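Local structure of Box C/D snoRNA protein 1 (Saccharomyces cerevisiae, 6THL) at residues L116-T127 / S138-H147. The protein is required for the accumulation of box C/D snoRNAs, which is involved in snoRNA processing, transport to the nucleolus and ribosome biogenesis. Sequence-based numbering, arbitrary orientation.
Sequences LQKSGLKFYTKT and SKKLVELAIH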
loop_
_atom_site.group_PDB
_atom_site.type_symbol
_atom_site.label_atom_id
_atom_site.label_comp_id
_atom_site.label_asym_id
_atom_site.label_seq_id
_atom_site.Cartn_x
_atom_site.Cartn_y
_atom_site.Cartn_z
ATOM N N LEU B 116 -21.193 -1.898 -23.439
ATOM C CA LEU B 116 -20.259 -0.765 -23.352
ATOM C C LEU B 116 -20.180 -0.001 -24.675
ATOM O O LEU B 116 -19.824 1.170 -24.680
ATOM C CB LEU B 116 -18.850 -1.212 -22.933
ATOM C CG LEU B 116 -18.688 -2.051 -21.652
ATOM C CD1 LEU B 116 -17.216 -2.366 -21.440
ATOM C CD2 LEU B 116 -19.271 -1.400 -20.411
ATOM N N GLN B 117 -20.512 -0.652 -25.790
ATOM C CA GLN B 117 -20.458 0.014 -27.092
ATOM C C GLN B 117 -21.554 1.057 -27.325
ATOM O O GLN B 117 -21.368 1.980 -28.115
ATOM C CB GLN B 117 -20.517 -1.008 -28.207
ATOM C CG GLN B 117 -19.264 -1.844 -28.317
ATOM C CD GLN B 117 -19.386 -2.903 -29.386
ATOM O OE1 GLN B 117 -18.944 -4.040 -29.205
ATOM N NE2 GLN B 117 -19.998 -2.537 -30.510
ATOM N N LYS B 118 -22.689 0.903 -26.650
ATOM C CA LYS B 118 -23.834 1.789 -26.837
ATOM C C LYS B 118 -23.990 2.593 -25.558
ATOM O O LYS B 118 -25.086 2.805 -25.043
ATOM C CB LYS B 118 -25.087 0.962 -27.164
ATOM C CG LYS B 118 -24.861 -0.192 -28.148
ATOM C CD LYS B 118 -24.312 0.254 -29.509
ATOM C CE LYS B 118 -23.623 -0.894 -30.251
ATOM N NZ LYS B 118 -23.326 -0.586 -31.677
ATOM N N SER B 119 -22.856 3.079 -25.083
ATOM C CA SER B 119 -22.696 3.438 -23.690
ATOM C C SER B 119 -22.449 4.916 -23.451
ATOM O O SER B 119 -22.888 5.462 -22.444
ATOM C CB SER B 119 -21.522 2.649 -23.146
ATOM O OG SER B 119 -20.868 3.338 -22.108
ATOM N N GLY B 120 -21.704 5.560 -24.340
ATOM C CA GLY B 120 -21.402 6.995 -24.175
ATOM C C GLY B 120 -20.182 7.309 -23.314
ATOM O O GLY B 120 -19.847 8.480 -23.066
ATOM N N LEU B 121 -19.521 6.256 -22.853
ATOM C CA LEU B 121 -18.320 6.419 -22.112
ATOM C C LEU B 121 -17.245 6.790 -23.101
ATOM O O LEU B 121 -17.091 6.127 -24.114
ATOM C CB LEU B 121 -17.971 5.136 -21.400
ATOM C CG LEU B 121 -18.871 4.877 -20.209
ATOM C CD1 LEU B 121 -18.617 3.462 -19.723
ATOM C CD2 LEU B 121 -18.641 5.865 -19.074
ATOM N N LYS B 122 -16.527 7.870 -22.826
ATOM C CA LYS B 122 -15.352 8.174 -23.592
ATOM C C LYS B 122 -14.118 7.518 -22.911
ATOM O O LYS B 122 -14.110 7.238 -21.700
ATOM C CB LYS B 122 -15.194 9.681 -23.727
ATOM C CG LYS B 122 -16.355 10.398 -24.414
ATOM C CD LYS B 122 -16.297 11.912 -24.142
ATOM C CE LYS B 122 -17.654 12.608 -24.162
ATOM N NZ LYS B 122 -18.141 12.852 -25.542
ATOM N N PHE B 123 -13.089 7.258 -23.710
ATOM C CA PHE B 123 -11.915 6.572 -23.245
ATOM C C PHE B 123 -10.734 7.402 -23.625
ATOM O O PHE B 123 -10.535 7.731 -24.791
ATOM C CB PHE B 123 -11.830 5.180 -23.856
ATOM C CG PHE B 123 -12.852 4.248 -23.299
ATOM C CD1 PHE B 123 -12.507 3.280 -22.386
ATOM C CD2 PHE B 123 -14.186 4.394 -23.629
ATOM C CE1 PHE B 123 -13.460 2.437 -21.846
ATOM C CE2 PHE B 123 -15.144 3.557 -23.086
ATOM C CZ PHE B 123 -14.777 2.579 -22.190
ATOM N N TYR B 124 -9.949 7.744 -22.620
ATOM C CA TYR B 124 -8.811 8.586 -22.806
ATOM C C TYR B 124 -7.587 7.811 -22.335
ATOM O O TYR B 124 -7.615 7.287 -21.250
ATOM C CB TYR B 124 -9.008 9.809 -21.926
ATOM C CG TYR B 124 -10.304 10.573 -22.136
ATOM C CD1 TYR B 124 -10.332 11.742 -22.903
ATOM C CD2 TYR B 124 -11.493 10.155 -21.548
ATOM C CE1 TYR B 124 -11.507 12.462 -23.089
ATOM C CE2 TYR B 124 -12.677 10.875 -21.728
ATOM C CZ TYR B 124 -12.675 12.026 -22.508
ATOM O OH TYR B 124 -13.831 12.748 -22.710
ATOM N N THR B 125 -6.537 7.701 -23.147
ATOM C CA THR B 125 -5.209 7.319 -22.649
ATOM C C THR B 125 -4.453 8.637 -22.513
ATOM O O THR B 125 -4.986 9.714 -22.820
ATOM C CB THR B 125 -4.461 6.326 -23.589
ATOM O OG1 THR B 125 -3.380 5.692 -22.890
ATOM C CG2 THR B 125 -3.895 7.015 -24.814
ATOM N N LYS B 126 -3.213 8.575 -22.064
ATOM C CA LYS B 126 -2.477 9.789 -21.817
ATOM C C LYS B 126 -1.388 9.900 -22.860
ATOM O O LYS B 126 -1.053 8.900 -23.506
ATOM C CB LYS B 126 -1.974 9.799 -20.368
ATOM C CG LYS B 126 -0.690 9.056 -20.114
ATOM C CD LYS B 126 -0.689 8.409 -18.733
ATOM C CE LYS B 126 -0.622 9.405 -17.608
ATOM N NZ LYS B 126 -0.406 8.745 -16.282
ATOM N N THR B 127 -0.853 11.106 -23.060
ATOM C CA THR B 127 -0.026 11.385 -24.263
ATOM C C THR B 127 1.287 12.016 -23.889
ATOM O O THR B 127 1.371 12.718 -22.906
ATOM C CB THR B 127 -0.793 12.274 -25.281
ATOM O OG1 THR B 127 -0.394 11.951 -26.606
ATOM C CG2 THR B 127 -0.619 13.807 -25.030
ATOM N N SER B 138 2.527 12.100 -17.289
ATOM C CA SER B 138 1.802 13.154 -17.994
ATOM C C SER B 138 0.345 13.338 -17.516
ATOM O O SER B 138 -0.281 12.437 -16.951
ATOM C CB SER B 138 1.810 12.880 -19.503
ATOM O OG SER B 138 0.933 13.760 -20.209
ATOM N N LYS B 139 -0.184 14.535 -17.722
ATOM C CA LYS B 139 -1.570 14.814 -17.398
ATOM C C LYS B 139 -2.277 15.380 -18.628
ATOM O O LYS B 139 -3.358 15.968 -18.527
ATOM C CB LYS B 139 -1.629 15.751 -16.203
ATOM C CG LYS B 139 -0.852 15.185 -15.031
ATOM C CD LYS B 139 -1.225 15.769 -13.698
ATOM C CE LYS B 139 -0.130 15.449 -12.697
ATOM N NZ LYS B 139 -0.459 15.908 -11.316
ATOM N N LYS B 140 -1.657 15.160 -19.788
ATOM C CA LYS B 140 -2.207 15.538 -21.061
ATOM C C LYS B 140 -2.836 14.288 -21.590
ATOM O O LYS B 140 -2.144 13.296 -21.798
ATOM C CB LYS B 140 -1.099 15.969 -22.050
ATOM C CG LYS B 140 -0.251 17.180 -21.663
ATOM C CD LYS B 140 -1.081 18.401 -21.373
ATOM C CE LYS B 140 -0.172 19.523 -20.944
ATOM N NZ LYS B 140 -0.867 20.383 -19.951
ATOM N N LEU B 141 -4.133 14.336 -21.839
ATOM C CA LEU B 141 -4.844 13.161 -22.329
ATOM C C LEU B 141 -5.297 13.371 -23.767
ATOM O O LEU B 141 -5.509 14.512 -24.200
ATOM C CB LEU B 141 -6.029 12.837 -21.416
ATOM C CG LEU B 141 -5.621 12.808 -19.930
ATOM C CD1 LEU B 141 -6.854 12.619 -19.063
ATOM C CD2 LEU B 141 -4.566 11.733 -19.634
ATOM N N VAL B 142 -5.377 12.255 -24.503
ATOM C CA VAL B 142 -6.070 12.165 -25.801
ATOM C C VAL B 142 -7.165 11.100 -25.695
ATOM O O VAL B 142 -6.912 9.936 -25.373
ATOM C CB VAL B 142 -5.144 11.830 -26.996
ATOM C CG1 VAL B 142 -4.390 13.067 -27.465
ATOM C CG2 VAL B 142 -4.167 10.703 -26.675
ATOM N N GLU B 143 -8.398 11.542 -25.894
ATOM C CA GLU B 143 -9.529 10.666 -26.205
ATOM C C GLU B 143 -9.182 9.685 -27.317
ATOM O O GLU B 143 -8.497 10.056 -28.256
ATOM C CB GLU B 143 -10.671 11.544 -26.671
ATOM C CG GLU B 143 -11.822 10.818 -27.319
ATOM C CD GLU B 143 -13.099 11.560 -27.074
ATOM O OE1 GLU B 143 -13.012 12.790 -26.840
ATOM O OE2 GLU B 143 -14.155 10.909 -27.087
ATOM N N LEU B 144 -9.624 8.437 -27.225
ATOM C CA LEU B 144 -9.358 7.534 -28.334
ATOM C C LEU B 144 -10.561 6.728 -28.765
ATOM O O LEU B 144 -11.499 6.513 -27.998
ATOM C CB LEU B 144 -8.114 6.677 -28.114
ATOM C CG LEU B 144 -7.934 6.104 -26.736
ATOM C CD1 LEU B 144 -9.035 5.100 -26.496
ATOM C CD2 LEU B 144 -6.558 5.470 -26.631
ATOM N N ALA B 145 -10.496 6.322 -30.037
ATOM C CA ALA B 145 -11.647 5.884 -30.811
ATOM C C ALA B 145 -11.684 4.395 -30.684
ATOM O O ALA B 145 -11.145 3.676 -31.507
ATOM C CB ALA B 145 -11.489 6.315 -32.266
ATOM N N ILE B 146 -12.306 3.936 -29.614
ATOM C CA ILE B 146 -12.108 2.571 -29.162
ATOM C C ILE B 146 -12.768 1.575 -30.100
ATOM O O ILE B 146 -12.284 0.455 -30.241
ATOM C CB ILE B 146 -12.617 2.383 -27.724
ATOM C CG1 ILE B 146 -14.147 2.197 -27.684
ATOM C CG2 ILE B 146 -12.174 3.566 -26.865
ATOM C CD1 ILE B 146 -14.730 2.211 -26.283
ATOM N N HIS B 147 -13.838 2.007 -30.767
ATOM C CA HIS B 147 -14.675 1.127 -31.576
ATOM C C HIS B 147 -14.213 1.024 -33.014
ATOM O O HIS B 147 -14.795 0.301 -33.806
ATOM C CB HIS B 147 -16.117 1.615 -31.518
ATOM C CG HIS B 147 -16.652 1.669 -30.124
ATOM N ND1 HIS B 147 -16.688 0.562 -29.303
ATOM C CD2 HIS B 147 -17.128 2.700 -29.387
ATOM C CE1 HIS B 147 -17.183 0.904 -28.128
ATOM N NE2 HIS B 147 -17.458 2.196 -28.152
#
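F123 and I146 pack against each other: CD1 of I146 lies over one face of the phenyl ring, 3.5 Å from F123 CD2, while its CG2 branch rests against F123 CB. L144, two residues before I146, adds to this contact. With its CG between backbone N and carbonyl carbon (chi1 42°), L144 spreads its methyls along 122-126, CD1 towards F123 CB and CD2 3.6 Å from T125 CG2. The T125 and V142 side chains lie side by side, pointing the same way, on one face of the antiparallel pair; on the other, the Y124 ring meets E143, its CD1 3.8 Å from E143 CB and its plane turned 44° from the carboxylate. Backbone hydrogen bonds run from L144 N to F123 O (2.7 Å), V142 N to T125 O and T127 N to K140 O, with a weak one from T125 N to V142 O. S138 OG closes this end, donating to T127 O (2.9 Å) and accepting from K140 N in an ST turn. An alanine at S138 would remove both bonds, which would probably leave the T127 carbonyl without this donor and the turn into 140-143 less firmly held. Within the BCD1 domain, strand 122-126 also pairs antiparallel with 165-169, and 140-143 runs parallel to 180-181. At the far end, the H147 ring meets the Q117 side chain obliquely, its CE1 3.5 Å from Q117 CG, where helix 109-117 runs out.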